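Local coordinates for 3',5'-cyclic-nucleotide phosphodiesterase 1 (Saccharomyces cerevisiae, PDB 4OJV), which binds zinc ions and belongs to the class-II cyclic-nucleotide phosphodiesterases, of the metallo-hydrolase clan, at residues K167-N171 with D172-P176; I298-I301 with N302-N306. All blocks are in the same frame, centred on the assembly; numbering follows the deposited sequence.

Interaction 1 of 2, residues K167-N171 with D172-P176; sequences KHVFN and DLIWP
Asn171 meets Leu173 and Ile174 through its side-chain oxygen, in an Asx turn that follows helix 159-169 and illustrates how one asparagine can shape a loop. Its OD1 accepts two backbone N-H groups. Leu173 N, which closes the Asx turn, stands above the carbonyl plane, 40° out of it, whereas the second donor, Ile174 N, approaches in that plane at 3.0 Å from Asn171 OD1. The other end of the amide is held as well: Asn171 ND2 donates to Lys167 O at 2.9 Å, with the acceptor tilted 15° from the amide plane. Bonds at both ends fix the rotation of the amide. CG of Asn171 sits between the backbone N and the carbonyl carbon (chi1 65°), which sets the amide between these partners.

Farther out, Phe170 centres an inverse gamma turn, and its side chain runs beside that of Trp175, with CE1 of Phe170 3.9 Å from CD1 of Trp175. Asp172 OD1 accepts from Asp177 N just along the chain, while OD2 takes Lys218 N and Thr219 N of the second subunit, whose His168 is hydrogen-bonded, ND1 to ND1, to His168. Back toward the helix, Ile174 CG1 lies 3.2 Å from His168 O.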
loop_
_atom_site.group_PDB
_atom_site.type_symbol
_atom_site.label_atom_id
_atom_site.label_comp_id
_atom_site.label_asym_id
_atom_site.label_seq_id
_atom_site.Cartn_x
_atom_site.Cartn_y
_atom_site.Cartn_z
ATOM N N LYS A 167 2.747 -14.834 -13.425
ATOM C CA LYS A 167 4.007 -14.516 -14.093
ATOM C C LYS A 167 4.756 -13.350 -13.444
ATOM O O LYS A 167 5.985 -13.354 -13.361
ATOM C CB LYS A 167 3.739 -14.196 -15.562
ATOM C CG LYS A 167 4.983 -13.927 -16.389
ATOM C CD LYS A 167 4.660 -13.856 -17.873
ATOM C CE LYS A 167 5.870 -13.392 -18.669
ATOM N NZ LYS A 167 7.114 -14.145 -18.340
ATOM N N HIS A 168 4.006 -12.346 -12.988
ATOM C CA HIS A 168 4.599 -11.060 -12.622
ATOM C C HIS A 168 4.582 -10.723 -11.161
ATOM O O HIS A 168 5.273 -9.791 -10.762
ATOM C CB HIS A 168 3.983 -9.940 -13.451
ATOM C CG HIS A 168 4.252 -10.089 -14.918
ATOM N ND1 HIS A 168 5.501 -10.038 -15.428
ATOM C CD2 HIS A 168 3.396 -10.284 -15.983
ATOM C CE1 HIS A 168 5.443 -10.209 -16.755
ATOM N NE2 HIS A 168 4.155 -10.359 -17.098
ATOM N N VAL A 169 3.823 -11.471 -10.354
ATOM C CA VAL A 169 3.707 -11.174 -8.922
ATOM C C VAL A 169 4.263 -12.310 -8.074
ATOM O O VAL A 169 5.267 -12.127 -7.384
ATOM C CB VAL A 169 2.253 -10.826 -8.522
ATOM C CG1 VAL A 169 2.164 -10.561 -7.025
ATOM C CG2 VAL A 169 1.763 -9.609 -9.292
ATOM N N PHE A 170 3.608 -13.469 -8.129
ATOM C CA PHE A 170 4.019 -14.608 -7.315
ATOM C C PHE A 170 5.096 -15.376 -8.059
ATOM O O PHE A 170 4.875 -16.491 -8.544
ATOM C CB PHE A 170 2.815 -15.478 -6.960
ATOM C CG PHE A 170 1.792 -14.749 -6.145
ATOM C CD1 PHE A 170 2.031 -14.451 -4.810
ATOM C CD2 PHE A 170 0.596 -14.335 -6.717
ATOM C CE1 PHE A 170 1.096 -13.752 -4.056
ATOM C CE2 PHE A 170 -0.343 -13.640 -5.974
ATOM C CZ PHE A 170 -0.100 -13.358 -4.642
ATOM N N ASN A 171 6.265 -14.747 -8.166
ATOM C CA ASN A 171 7.305 -15.209 -9.085
ATOM C C ASN A 171 8.702 -15.201 -8.472
ATOM O O ASN A 171 9.694 -15.276 -9.191
ATOM C CB ASN A 171 7.281 -14.386 -10.384
ATOM C CG ASN A 171 7.632 -12.918 -10.162
ATOM O OD1 ASN A 171 7.992 -12.518 -9.057
ATOM N ND2 ASN A 171 7.561 -12.123 -11.218
ATOM N N ASP A 172 8.777 -15.090 -7.145
ATOM C CA ASP A 172 10.040 -15.083 -6.401
ATOM C C ASP A 172 10.923 -13.858 -6.649
ATOM O O ASP A 172 12.055 -13.796 -6.170
ATOM C CB ASP A 172 10.800 -16.404 -6.603
ATOM C CG ASP A 172 10.098 -17.563 -5.942
ATOM O OD1 ASP A 172 9.629 -17.384 -4.798
ATOM O OD2 ASP A 172 10.053 -18.670 -6.523
ATOM N N LEU A 173 10.364 -12.861 -7.330
ATOM C CA LEU A 173 11.065 -11.615 -7.624
ATOM C C LEU A 173 10.297 -10.419 -7.030
ATOM O O LEU A 173 10.812 -9.692 -6.185
ATOM C CB LEU A 173 11.268 -11.469 -9.139
ATOM C CG LEU A 173 12.049 -12.595 -9.828
ATOM C CD1 LEU A 173 11.854 -12.559 -11.334
ATOM C CD2 LEU A 173 13.533 -12.556 -9.474
ATOM N N ILE A 174 9.045 -10.260 -7.451
ATOM C CA ILE A 174 8.147 -9.248 -6.889
ATOM C C ILE A 174 7.592 -9.711 -5.535
ATOM O O ILE A 174 7.357 -8.905 -4.629
ATOM C CB ILE A 174 7.023 -8.925 -7.901
ATOM C CG1 ILE A 174 7.607 -8.226 -9.142
ATOM C CG2 ILE A 174 5.899 -8.114 -7.250
ATOM C CD1 ILE A 174 8.293 -6.910 -8.857
ATOM N N TRP A 175 7.394 -11.017 -5.399
ATOM C CA TRP A 175 6.924 -11.604 -4.144
ATOM C C TRP A 175 7.309 -13.054 -4.115
ATOM O O TRP A 175 7.329 -13.691 -5.171
ATOM C CB TRP A 175 5.404 -11.479 -4.033
ATOM C CG TRP A 175 4.922 -11.546 -2.613
ATOM C CD1 TRP A 175 4.138 -12.526 -2.021
ATOM C CD2 TRP A 175 5.187 -10.559 -1.575
ATOM N NE1 TRP A 175 3.911 -12.221 -0.693
ATOM C CE2 TRP A 175 4.518 -11.038 -0.371
ATOM C CE3 TRP A 175 5.897 -9.367 -1.532
ATOM C CZ2 TRP A 175 4.553 -10.323 0.818
ATOM C CZ3 TRP A 175 5.941 -8.664 -0.329
ATOM C CH2 TRP A 175 5.278 -9.128 0.814
ATOM N N PRO A 176 7.594 -13.609 -2.915
ATOM C CA PRO A 176 7.799 -15.059 -2.864
ATOM C C PRO A 176 6.623 -15.787 -3.503
ATOM O O PRO A 176 5.464 -15.365 -3.353
ATOM C CB PRO A 176 7.867 -15.338 -1.362
ATOM C CG PRO A 176 8.478 -14.084 -0.809
ATOM C CD PRO A 176 7.799 -12.988 -1.591
#

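Interaction 2 of 2, residues I298-I301 with N302-N306; sequences IYLI and NELSN
Helix 297-311 supplies a worked example of alpha-helical i to i+4 bonding, with side chains adding to the backbone pattern on two of its flanks. Asn302 N, Glu303 N, Leu304 N and Ser305 N donate in turn to the carbonyls of Ile298, Tyr299, Leu300 and Ile301. The bond from Leu304 N to Leu300 O is the straightest of the four, with an N-H...O angle of 168°.

Ile301 O takes a second donor, because Ser305 OG folds back along the helix and lies 3.0 Å from it. With OG anti to the carbonyl carbon (chi1 -73°), the hydroxyl comes in from above the carbonyl plane, while Ser305 N approaches at a smaller tilt. One turn earlier, Asn302 rests its amide against the backbone of Ile298, its CG 3.1 Å from Ile298 O. The methyl CD1 of Ile298 reaches across to 3.8 Å from Asn302 OD1, an oxygen that is hydrogen-bonded to Arg351 NH1.

On another flank a water bridges backbone to carboxylate, donating to Tyr299 O at 2.9 Å and to Glu303 OE2 at 2.8 Å. Glu303 sets CG beside its backbone N (chi1 -66°), 3.4 Å from Tyr299 O, and the bend at chi2 then turns the carboxylate, whose OE1 accepts from Trp261 NE1. Both carboxylate oxygens therefore have a partner on this buried side chain.

The apolar flank is made by Leu300, Ile301 and Leu304. Leu300 CD1 lies 4.2 Å from Leu304 CG, and Ile301 meets Leu304 through their CD1 methyls. Leu300 and Ile301 also pack on Leu344 of helix 336-350. This is the pattern of an amphipathic helix, packed on a neighbouring helix through its leucine and isoleucine flank and carrying its polar side chains elsewhere on its circumference.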
loop_
_atom_site.group_PDB
_atom_site.type_symbol
_atom_site.label_atom_id
_atom_site.label_comp_id
_atom_site.label_asym_id
_atom_site.label_seq_id
_atom_site.Cartn_x
_atom_site.Cartn_y
_atom_site.Cartn_z
ATOM N N ILE A 298 -19.731 12.290 -17.270
ATOM C CA ILE A 298 -20.492 12.162 -18.508
ATOM C C ILE A 298 -20.453 10.721 -19.024
ATOM O O ILE A 298 -21.470 10.189 -19.455
ATOM C CB ILE A 298 -20.056 13.189 -19.588
ATOM C CG1 ILE A 298 -20.945 13.092 -20.837
ATOM C CG2 ILE A 298 -18.581 13.042 -19.943
ATOM C CD1 ILE A 298 -22.415 13.345 -20.567
ATOM N N TYR A 299 -19.293 10.074 -18.940
ATOM C CA TYR A 299 -19.179 8.702 -19.409
ATOM C C TYR A 299 -19.929 7.718 -18.508
ATOM O O TYR A 299 -20.592 6.795 -18.998
ATOM C CB TYR A 299 -17.718 8.297 -19.595
ATOM C CG TYR A 299 -17.022 9.132 -20.649
ATOM C CD1 TYR A 299 -17.307 8.957 -22.005
ATOM C CD2 TYR A 299 -16.092 10.105 -20.291
ATOM C CE1 TYR A 299 -16.676 9.727 -22.974
ATOM C CE2 TYR A 299 -15.456 10.881 -21.249
ATOM C CZ TYR A 299 -15.751 10.688 -22.584
ATOM O OH TYR A 299 -15.117 11.457 -23.531
ATOM N N LEU A 300 -19.858 7.923 -17.194
ATOM C CA LEU A 300 -20.600 7.061 -16.288
ATOM C C LEU A 300 -22.117 7.240 -16.499
ATOM O O LEU A 300 -22.857 6.263 -16.584
ATOM C CB LEU A 300 -20.214 7.300 -14.826
ATOM C CG LEU A 300 -21.026 6.489 -13.797
ATOM C CD1 LEU A 300 -21.015 4.989 -14.077
ATOM C CD2 LEU A 300 -20.538 6.742 -12.381
ATOM N N ILE A 301 -22.574 8.486 -16.577
ATOM C CA ILE A 301 -23.996 8.731 -16.825
ATOM C C ILE A 301 -24.435 8.143 -18.173
ATOM O O ILE A 301 -25.530 7.588 -18.276
ATOM C CB ILE A 301 -24.364 10.228 -16.669
ATOM C CG1 ILE A 301 -24.278 10.664 -15.195
ATOM C CG2 ILE A 301 -25.755 10.534 -17.235
ATOM C CD1 ILE A 301 -25.302 10.036 -14.264
ATOM N N ASN A 302 -23.575 8.205 -19.190
ATOM C CA ASN A 302 -23.913 7.588 -20.479
ATOM C C ASN A 302 -24.116 6.081 -20.352
ATOM O O ASN A 302 -25.032 5.517 -20.960
ATOM C CB ASN A 302 -22.851 7.875 -21.543
ATOM C CG ASN A 302 -22.914 9.296 -22.070
ATOM O OD1 ASN A 302 -23.848 10.041 -21.785
ATOM N ND2 ASN A 302 -21.909 9.675 -22.849
ATOM N N GLU A 303 -23.266 5.426 -19.562
ATOM C CA GLU A 303 -23.413 3.997 -19.312
ATOM C C GLU A 303 -24.707 3.676 -18.573
ATOM O O GLU A 303 -25.436 2.756 -18.959
ATOM C CB GLU A 303 -22.192 3.426 -18.573
ATOM C CG GLU A 303 -20.899 3.456 -19.389
ATOM C CD GLU A 303 -21.020 2.771 -20.746
ATOM O OE1 GLU A 303 -21.722 1.741 -20.848
ATOM O OE2 GLU A 303 -20.411 3.262 -21.722
ATOM N N LEU A 304 -25.005 4.445 -17.531
ATOM C CA LEU A 304 -26.253 4.264 -16.789
ATOM C C LEU A 304 -27.475 4.552 -17.661
ATOM O O LEU A 304 -28.495 3.874 -17.539
ATOM C CB LEU A 304 -26.249 5.106 -15.517
ATOM C CG LEU A 304 -25.188 4.733 -14.477
ATOM C CD1 LEU A 304 -25.150 5.786 -13.386
ATOM C CD2 LEU A 304 -25.459 3.354 -13.892
ATOM N N SER A 305 -27.350 5.520 -18.568
ATOM C CA SER A 305 -28.414 5.814 -19.535
ATOM C C SER A 305 -28.659 4.606 -20.450
ATOM O O SER A 305 -29.810 4.280 -20.765
ATOM C CB SER A 305 -28.037 7.040 -20.359
ATOM O OG SER A 305 -28.145 8.222 -19.587
ATOM N N ASN A 306 -27.583 3.935 -20.870
ATOM C CA ASN A 306 -27.704 2.719 -21.671
ATOM C C ASN A 306 -28.435 1.610 -20.912
ATOM O O ASN A 306 -29.336 0.964 -21.461
ATOM C CB ASN A 306 -26.341 2.237 -22.175
ATOM C CG ASN A 306 -25.709 3.193 -23.172
ATOM O OD1 ASN A 306 -26.366 4.087 -23.715
ATOM N ND2 ASN A 306 -24.417 3.005 -23.419
HETATM O O HOH W 1 -19.817 5.961 -21.640
#

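In the fold
Interaction 1 precedes interaction 2 along the chain, and the two are well separated: their centres lie 38 Å apart and their nearest atoms about 27 Å apart. The first joins the end of helix 159-169 to the loop that leads to strand 186-190, an outermost strand of the eight-stranded mixed sheet. The second lies within helix 297-311, which falls between strands 273-279 and 321-325, parallel neighbours in the seven-stranded mixed sheet. Each thus accompanies a different sheet of the same fold. Their roles differ accordingly: residues 167-176 form part of the contact between the two subunits, whereas residues 298-306 pack a helix within one chain, on helix 336-350.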